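Alkylpurine DNA glycosylase AlkC (Pseudomonas fluorescens, PDB 5VHV) excises alkylated purine bases from DNA as a base excision repair glycosylase that works without flipping the damaged base out. Local coordinates at residues E252-H257 / T276-A281; Q285-D290 / L346-R351. All coordinates share one frame; numbering follows the deposited sequence.

Contact 1: E252-H257 / T276-A281; sequences EVKIHH and TLESTA
His256 and Glu278 make the main side-chain bond. The imidazole NE2 donates to Glu278 OE2 at 2.9 Å, and the acceptor lies close to the ring plane. Ring and carboxylate are nearly coplanar, 25° apart. A chi1 of 178° sets Glu278 CG anti to the backbone N, and the extended chain beyond carries the carboxylate to His256. Lys254 lies alongside Glu278, pointing the same way. Its CE sits 3.3 Å from Glu278 OE2, while the NZ salt bridge to that oxygen is long at 4.0 Å. The two neighbours would probably steady the negative charge. An alanine at Glu278 would probably leave the His256 N-H and the Lys254 ammonium without their carboxylate and let the imidazole turn more freely.

Beneath these groups runs an antiparallel backbone ladder. Lys254 and Glu278 form one hydrogen-bonded pair, His256 and Thr276 the next. Past the strand end, Thr280 N donates to Glu252 O at 2.9 Å, from above the carbonyl plane. A water joins Glu252 OE1 to both oxygens of Thr280. Near the other end, the His257 ring points its CD2 edge at Thr276 OG1, which is hydrogen-bonded to His321.

Val253, Ile255, Leu277 and Ser279 occupy the opposite face. Leu277 CD2 lies 4.1 Å from Ile255 CB and 4.4 Å from Val253 CG2. Leu277 also packs on strand 285-294. This is a beta hairpin with one polar and one largely apolar face, consistent with the immunoglobulin-like sandwich domain of AlkC.

Contact 2: Q285-D290 / L346-R351; sequences QKLVVD and LVNGER
Asn348 faces Val288 with its CG anti to its own carbonyl carbon (chi1 -67°). A chi2 of 7° then swings OD1 toward the backbone of strand 285-294. Val288 N donates to Asn348 OD1 at 2.8 Å, nearly in line with the amide C=O. The other branch of the amide, ND2, gives a weak bond of 3.4 Å to Lys286 O, and also hydrogen-bonds to Ala249 O. Both ends of the amide are therefore held, which fixes its rotation. Asn348 N in turn donates to Val288 O at 2.9 Å, so side chain and backbone grip Val288 from two points.

Beyond this, Asp290 and Leu346 form an antiparallel hydrogen-bonded pair. The carboxylate of Asp290 is engaged by Lys308 and by Leu309 N. Apolar packing comes from Leu287 CD2, 4.0 Å from Val347 CG1. Leu287 CD2 also lies 3.8 Å from Asn348 ND2, the two side chains crossing at about a right angle. A water bridges Val288 O and Gly349 N. The backbone of Gly349 would push any CB onto the Asn348 carbonyl O, so a glycine fits there. Val347 to Glu350 form a type I' beta turn, the tight Asn-Gly connection of a two-residue beta hairpin, whose first strand, 339-347, pairs antiparallel with strand 285-294 in the same sheet.

Contact 1 and contact 2 have centres 11 Å apart and face each other across the interior of one beta domain. Glu252 N and Gln285 OE1, 2.8 Å apart, form a probable hydrogen bond between them. Leu277 CD1 packs on Val289 CG2 at 3.9 Å. Strands 270-279 and 285-294 follow each other in the chain, so the chain passes directly from contact 1 to contact 2. Contact 2 comes within about 7 Å of the bound DNA at the nearest atom, contact 1 within about 16 Å. Neither supplies a residue of the pocket holding the polyether ligand, which is lined by Leu5, Gly82, Phe83, Leu86 and Trp160.

Contact 1: E252-H257 / T276-A281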
ATOM      1  N   GLU A 252      32.305  -7.827  -3.267  1.00 26.33           N
ATOM      2  CA  GLU A 252      33.573  -8.527  -3.452  1.00 30.33           C
ATOM      3  C   GLU A 252      33.282 -10.013  -3.284  1.00 29.45           C
ATOM      4  O   GLU A 252      33.472 -10.605  -2.223  1.00 30.88           O
ATOM      5  CB  GLU A 252      34.618  -8.017  -2.468  1.00 36.83           C
ATOM      6  CG  GLU A 252      34.994  -6.553  -2.663  1.00 49.91           C
ATOM      7  CD  GLU A 252      35.600  -6.274  -4.027  1.00 74.97           C
ATOM      8  OE1 GLU A 252      36.175  -7.204  -4.631  1.00 80.87           O
ATOM      9  OE2 GLU A 252      35.496  -5.121  -4.500  1.00 91.51           O
ATOM     10  N   VAL A 253      32.777 -10.615  -4.363  1.00 29.03           N
ATOM     11  CA  VAL A 253      32.301 -11.994  -4.334  1.00 36.17           C
ATOM     12  C   VAL A 253      32.511 -12.625  -5.700  1.00 38.42           C
ATOM     13  O   VAL A 253      32.631 -11.936  -6.713  1.00 34.94           O
ATOM     14  CB  VAL A 253      30.799 -12.098  -3.960  1.00 29.81           C
ATOM     15  CG1 VAL A 253      30.515 -11.480  -2.594  1.00 33.47           C
ATOM     16  CG2 VAL A 253      29.933 -11.458  -5.042  1.00 31.24           C
ATOM     17  N   LYS A 254      32.536 -13.953  -5.717  1.00 32.85           N
ATOM     18  CA  LYS A 254      32.409 -14.751  -6.927  1.00 27.64           C
ATOM     19  C   LYS A 254      31.108 -15.536  -6.854  1.00 30.87           C
ATOM     20  O   LYS A 254      30.677 -15.932  -5.773  1.00 30.07           O
ATOM     21  CB  LYS A 254      33.594 -15.711  -7.091  1.00 31.55           C
ATOM     22  CG  LYS A 254      34.911 -15.001  -7.384  1.00 44.63           C
ATOM     23  CD  LYS A 254      36.041 -15.974  -7.710  1.00 60.59           C
ATOM     24  CE  LYS A 254      36.479 -16.770  -6.494  1.00 64.45           C
ATOM     25  NZ  LYS A 254      37.871 -17.308  -6.651  1.00 63.84           N
ATOM     26  N   ILE A 255      30.470 -15.743  -7.999  1.00 30.72           N
ATOM     27  CA  ILE A 255      29.230 -16.511  -8.075  1.00 24.41           C
ATOM     28  C   ILE A 255      29.546 -17.862  -8.707  1.00 27.83           C
ATOM     29  O   ILE A 255      30.271 -17.928  -9.708  1.00 32.36           O
ATOM     30  CB  ILE A 255      28.146 -15.750  -8.854  1.00 25.43           C
ATOM     31  CG1 ILE A 255      26.827 -16.515  -8.838  1.00 34.17           C
ATOM     32  CG2 ILE A 255      28.582 -15.465 -10.288  1.00 34.89           C
ATOM     33  CD1 ILE A 255      25.649 -15.664  -9.293  1.00 41.77           C
ATOM     34  N   HIS A 256      29.051 -18.942  -8.087  1.00 24.12           N
ATOM     35  CA  HIS A 256      29.303 -20.304  -8.555  1.00 24.33           C
ATOM     36  C   HIS A 256      27.999 -21.069  -8.711  1.00 25.75           C
ATOM     37  O   HIS A 256      26.998 -20.773  -8.048  1.00 26.43           O
ATOM     38  CB  HIS A 256      30.196 -21.107  -7.591  1.00 38.12           C
ATOM     39  CG  HIS A 256      31.490 -20.442  -7.266  1.00 36.63           C
ATOM     40  ND1 HIS A 256      32.509 -20.306  -8.186  1.00 43.60           N
ATOM     41  CD2 HIS A 256      31.937 -19.879  -6.120  1.00 41.78           C
ATOM     42  CE1 HIS A 256      33.529 -19.688  -7.618  1.00 45.98           C
ATOM     43  NE2 HIS A 256      33.207 -19.419  -6.365  1.00 44.09           N
ATOM     44  N   HIS A 257      28.027 -22.069  -9.590  1.00 24.90           N
ATOM     45  CA  HIS A 257      26.939 -23.039  -9.709  1.00 25.77           C
ATOM     46  C   HIS A 257      25.621 -22.403 -10.154  1.00 25.03           C
ATOM     47  O   HIS A 257      24.549 -22.928  -9.848  1.00 25.26           O
ATOM     48  CB  HIS A 257      26.696 -23.787  -8.383  1.00 28.67           C
ATOM     49  CG  HIS A 257      27.936 -24.322  -7.730  1.00 30.71           C
ATOM     50  ND1 HIS A 257      28.844 -25.116  -8.391  1.00 37.19           N
ATOM     51  CD2 HIS A 257      28.388 -24.212  -6.457  1.00 32.72           C
ATOM     52  CE1 HIS A 257      29.826 -25.443  -7.564  1.00 38.43           C
ATOM     53  NE2 HIS A 257      29.569 -24.909  -6.384  1.00 34.74           N
ATOM     54  N   THR A 276      25.744 -20.012  -5.599  1.00 22.67           N
ATOM     55  CA  THR A 276      26.565 -19.837  -4.413  1.00 22.40           C
ATOM     56  C   THR A 276      27.378 -18.557  -4.569  1.00 27.29           C
ATOM     57  O   THR A 276      27.944 -18.305  -5.637  1.00 28.74           O
ATOM     58  CB  THR A 276      27.488 -21.042  -4.227  1.00 32.20           C
ATOM     59  OG1 THR A 276      26.701 -22.243  -4.210  1.00 31.18           O
ATOM     60  CG2 THR A 276      28.282 -20.926  -2.923  1.00 33.72           C
ATOM     61  N   LEU A 277      27.422 -17.750  -3.515  1.00 21.48           N
ATOM     62  CA  LEU A 277      28.272 -16.566  -3.466  1.00 24.43           C
ATOM     63  C   LEU A 277      29.458 -16.861  -2.568  1.00 26.17           C
ATOM     64  O   LEU A 277      29.278 -17.329  -1.443  1.00 29.23           O
ATOM     65  CB  LEU A 277      27.508 -15.354  -2.933  1.00 23.22           C
ATOM     66  CG  LEU A 277      26.311 -14.909  -3.767  1.00 23.21           C
ATOM     67  CD1 LEU A 277      25.592 -13.759  -3.082  1.00 26.33           C
ATOM     68  CD2 LEU A 277      26.745 -14.500  -5.170  1.00 26.35           C
ATOM     69  N   GLU A 278      30.660 -16.598  -3.068  1.00 21.78           N
ATOM     70  CA  GLU A 278      31.885 -16.751  -2.302  1.00 25.57           C
ATOM     71  C   GLU A 278      32.502 -15.378  -2.079  1.00 28.78           C
ATOM     72  O   GLU A 278      32.835 -14.682  -3.045  1.00 27.39           O
ATOM     73  CB  GLU A 278      32.876 -17.658  -3.024  1.00 26.81           C
ATOM     74  CG  GLU A 278      34.213 -17.810  -2.279  1.00 32.52           C
ATOM     75  CD  GLU A 278      35.341 -18.268  -3.177  1.00 47.75           C
ATOM     76  OE1 GLU A 278      36.516 -18.112  -2.778  1.00 45.25           O
ATOM     77  OE2 GLU A 278      35.054 -18.774  -4.279  1.00 41.82           O
ATOM     78  N   SER A 279      32.682 -15.005  -0.819  1.00 28.13           N
ATOM     79  CA  SER A 279      33.371 -13.764  -0.518  1.00 26.58           C
ATOM     80  C   SER A 279      34.834 -13.858  -0.926  1.00 36.17           C
ATOM     81  O   SER A 279      35.506 -14.873  -0.705  1.00 30.18           O
ATOM     82  CB  SER A 279      33.287 -13.433   0.964  1.00 30.65           C
ATOM     83  OG  SER A 279      34.234 -12.426   1.297  1.00 31.27           O
ATOM     84  N   THR A 280      35.328 -12.780  -1.516  1.00 26.42           N
ATOM     85  CA  THR A 280      36.751 -12.625  -1.792  1.00 30.65           C
ATOM     86  C   THR A 280      37.351 -11.498  -0.967  1.00 39.81           C
ATOM     87  O   THR A 280      38.457 -11.037  -1.264  1.00 39.00           O
ATOM     88  CB  THR A 280      36.975 -12.367  -3.280  1.00 35.22           C
ATOM     89  OG1 THR A 280      36.369 -11.122  -3.630  1.00 35.07           O
ATOM     90  CG2 THR A 280      36.347 -13.468  -4.125  1.00 40.61           C
ATOM     91  N   ALA A 281      36.643 -11.052   0.083  1.00 39.25           N
ATOM     92  CA  ALA A 281      37.031  -9.889   0.867  1.00 29.61           C
ATOM     93  C   ALA A 281      37.627 -10.298   2.208  1.00 43.07           C
ATOM     94  O   ALA A 281      37.283 -11.355   2.752  1.00 35.11           O
ATOM     95  CB  ALA A 281      35.816  -8.991   1.121  1.00 30.46           C
TER
HETATM   96  O   HOH W   1      38.007  -8.924  -3.214  1.00 49.71           O
HETATM   97  O   HOH W   2      35.814 -10.794  -6.426  1.00 53.86           O

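Contact 2: Q285-D290 / L346-R351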
ATOM      1  N   GLN A 285      30.827  -8.355   4.633  1.00 28.31           N
ATOM      2  CA  GLN A 285      30.218  -7.342   3.783  1.00 31.48           C
ATOM      3  C   GLN A 285      28.716  -7.545   3.735  1.00 29.27           C
ATOM      4  O   GLN A 285      28.224  -8.676   3.665  1.00 25.97           O
ATOM      5  CB  GLN A 285      30.823  -7.346   2.363  1.00 35.17           C
ATOM      6  CG  GLN A 285      30.577  -8.584   1.550  1.00 33.78           C
ATOM      7  CD  GLN A 285      31.486  -8.655   0.317  1.00 45.35           C
ATOM      8  OE1 GLN A 285      31.362  -7.848  -0.614  1.00 35.55           O
ATOM      9  NE2 GLN A 285      32.416  -9.614   0.317  1.00 29.84           N
ATOM     10  N   LYS A 286      27.997  -6.435   3.798  1.00 27.79           N
ATOM     11  CA  LYS A 286      26.548  -6.449   3.704  1.00 24.00           C
ATOM     12  C   LYS A 286      26.131  -6.563   2.240  1.00 26.20           C
ATOM     13  O   LYS A 286      26.620  -5.817   1.384  1.00 23.10           O
ATOM     14  CB  LYS A 286      25.963  -5.183   4.330  1.00 28.73           C
ATOM     15  CG  LYS A 286      26.052  -5.144   5.858  1.00 45.79           C
ATOM     16  CD  LYS A 286      25.422  -3.874   6.433  1.00 43.90           C
ATOM     17  CE  LYS A 286      25.659  -3.764   7.937  0.47 43.14           C
ATOM     18  NZ  LYS A 286      27.107  -3.830   8.296  0.31 42.91           N
ATOM     19  N   LEU A 287      25.251  -7.514   1.954  1.00 22.40           N
ATOM     20  CA  LEU A 287      24.789  -7.767   0.597  1.00 20.02           C
ATOM     21  C   LEU A 287      23.276  -7.655   0.516  1.00 19.80           C
ATOM     22  O   LEU A 287      22.553  -8.109   1.408  1.00 23.52           O
ATOM     23  CB  LEU A 287      25.198  -9.161   0.111  1.00 22.73           C
ATOM     24  CG  LEU A 287      26.698  -9.480   0.077  1.00 26.71           C
ATOM     25  CD1 LEU A 287      26.956 -10.879  -0.455  1.00 32.75           C
ATOM     26  CD2 LEU A 287      27.420  -8.464  -0.769  1.00 24.09           C
ATOM     27  N   VAL A 288      22.814  -7.080  -0.583  1.00 19.22           N
ATOM     28  CA  VAL A 288      21.417  -7.136  -0.987  1.00 16.07           C
ATOM     29  C   VAL A 288      21.385  -7.965  -2.261  1.00 15.27           C
ATOM     30  O   VAL A 288      21.948  -7.563  -3.286  1.00 19.19           O
ATOM     31  CB  VAL A 288      20.820  -5.741  -1.192  1.00 19.50           C
ATOM     32  CG1 VAL A 288      19.445  -5.837  -1.911  1.00 16.23           C
ATOM     33  CG2 VAL A 288      20.672  -5.057   0.180  1.00 22.04           C
ATOM     34  N   VAL A 289      20.792  -9.148  -2.174  1.00 15.46           N
ATOM     35  CA  VAL A 289      20.728 -10.104  -3.269  1.00 18.97           C
ATOM     36  C   VAL A 289      19.279 -10.206  -3.721  1.00 16.54           C
ATOM     37  O   VAL A 289      18.413 -10.640  -2.954  1.00 19.33           O
ATOM     38  CB  VAL A 289      21.259 -11.479  -2.840  1.00 19.45           C
ATOM     39  CG1 VAL A 289      21.270 -12.435  -4.019  1.00 17.67           C
ATOM     40  CG2 VAL A 289      22.666 -11.356  -2.260  1.00 22.80           C
ATOM     41  N   ASP A 290      19.026  -9.820  -4.968  1.00 16.15           N
ATOM     42  CA  ASP A 290      17.712  -9.929  -5.586  1.00 15.41           C
ATOM     43  C   ASP A 290      17.873 -10.667  -6.920  1.00 16.44           C
ATOM     44  O   ASP A 290      18.975 -11.061  -7.308  1.00 16.59           O
ATOM     45  CB  ASP A 290      17.080  -8.535  -5.775  1.00 18.18           C
ATOM     46  CG  ASP A 290      16.723  -7.859  -4.455  1.00 16.55           C
ATOM     47  OD1 ASP A 290      16.421  -8.573  -3.465  1.00 16.98           O
ATOM     48  OD2 ASP A 290      16.713  -6.608  -4.398  1.00 16.24           O
ATOM     49  N   LEU A 346      21.173 -10.329  -9.041  1.00 14.84           N
ATOM     50  CA  LEU A 346      21.521  -8.956  -8.694  1.00 16.15           C
ATOM     51  C   LEU A 346      22.146  -8.936  -7.305  1.00 16.49           C
ATOM     52  O   LEU A 346      21.544  -9.434  -6.347  1.00 17.39           O
ATOM     53  CB  LEU A 346      20.282  -8.049  -8.683  1.00 18.46           C
ATOM     54  CG  LEU A 346      19.422  -8.103  -9.941  1.00 20.09           C
ATOM     55  CD1 LEU A 346      18.038  -7.501  -9.693  1.00 20.59           C
ATOM     56  CD2 LEU A 346      20.136  -7.368 -11.039  1.00 26.16           C
ATOM     57  N   VAL A 347      23.339  -8.358  -7.195  1.00 17.78           N
ATOM     58  CA  VAL A 347      24.023  -8.253  -5.911  1.00 19.22           C
ATOM     59  C   VAL A 347      24.499  -6.813  -5.746  1.00 19.97           C
ATOM     60  O   VAL A 347      25.260  -6.298  -6.579  1.00 19.89           O
ATOM     61  CB  VAL A 347      25.197  -9.244  -5.788  1.00 20.97           C
ATOM     62  CG1 VAL A 347      25.808  -9.157  -4.376  1.00 21.56           C
ATOM     63  CG2 VAL A 347      24.732 -10.677  -6.059  1.00 23.46           C
ATOM     64  N   ASN A 348      24.037  -6.162  -4.676  1.00 17.71           N
ATOM     65  CA  ASN A 348      24.254  -4.739  -4.455  1.00 18.54           C
ATOM     66  C   ASN A 348      24.045  -3.928  -5.727  1.00 19.18           C
ATOM     67  O   ASN A 348      24.825  -3.018  -6.029  1.00 19.32           O
ATOM     68  CB  ASN A 348      25.656  -4.506  -3.880  1.00 23.85           C
ATOM     69  CG  ASN A 348      25.801  -5.073  -2.483  1.00 25.15           C
ATOM     70  OD1 ASN A 348      24.900  -5.757  -1.987  1.00 21.33           O
ATOM     71  ND2 ASN A 348      26.938  -4.803  -1.842  1.00 23.93           N
ATOM     72  N   GLY A 349      22.997  -4.242  -6.479  1.00 20.11           N
ATOM     73  CA  GLY A 349      22.612  -3.434  -7.612  1.00 19.93           C
ATOM     74  C   GLY A 349      23.282  -3.802  -8.913  1.00 26.41           C
ATOM     75  O   GLY A 349      22.987  -3.178  -9.938  1.00 25.98           O
ATOM     76  N   GLU A 350      24.152  -4.796  -8.906  1.00 22.74           N
ATOM     77  CA  GLU A 350      24.934  -5.179 -10.071  1.00 20.30           C
ATOM     78  C   GLU A 350      24.486  -6.549 -10.558  1.00 21.13           C
ATOM     79  O   GLU A 350      24.311  -7.465  -9.756  1.00 19.87           O
ATOM     80  CB  GLU A 350      26.433  -5.209  -9.716  1.00 27.21           C
ATOM     81  CG  GLU A 350      27.361  -5.684 -10.819  1.00 39.82           C
ATOM     82  CD  GLU A 350      28.816  -5.802 -10.362  1.00 60.30           C
ATOM     83  OE1 GLU A 350      29.082  -5.696  -9.143  1.00 40.29           O
ATOM     84  OE2 GLU A 350      29.697  -6.003 -11.224  1.00 66.89           O
ATOM     85  N   ARG A 351      24.319  -6.697 -11.875  1.00 21.69           N
ATOM     86  CA  ARG A 351      24.030  -8.009 -12.444  1.00 24.03           C
ATOM     87  C   ARG A 351      25.294  -8.854 -12.442  1.00 21.86           C
ATOM     88  O   ARG A 351      26.295  -8.478 -13.061  1.00 29.31           O
ATOM     89  CB  ARG A 351      23.500  -7.854 -13.866  1.00 23.31           C
ATOM     90  CG  ARG A 351      22.153  -7.134 -13.909  1.00 36.50           C
ATOM     91  CD  ARG A 351      21.530  -7.129 -15.298  1.00 56.65           C
ATOM     92  NE  ARG A 351      20.195  -6.530 -15.307  1.00 52.52           N
ATOM     93  CZ  ARG A 351      19.390  -6.498 -16.367  1.00 69.57           C
ATOM     94  NH1 ARG A 351      19.774  -7.029 -17.524  1.00 47.29           N
ATOM     95  NH2 ARG A 351      18.194  -5.932 -16.268  1.00 77.24           N
TER
HETATM   96  O   HOH W   3      20.895  -6.000  -5.619  1.00 16.95           O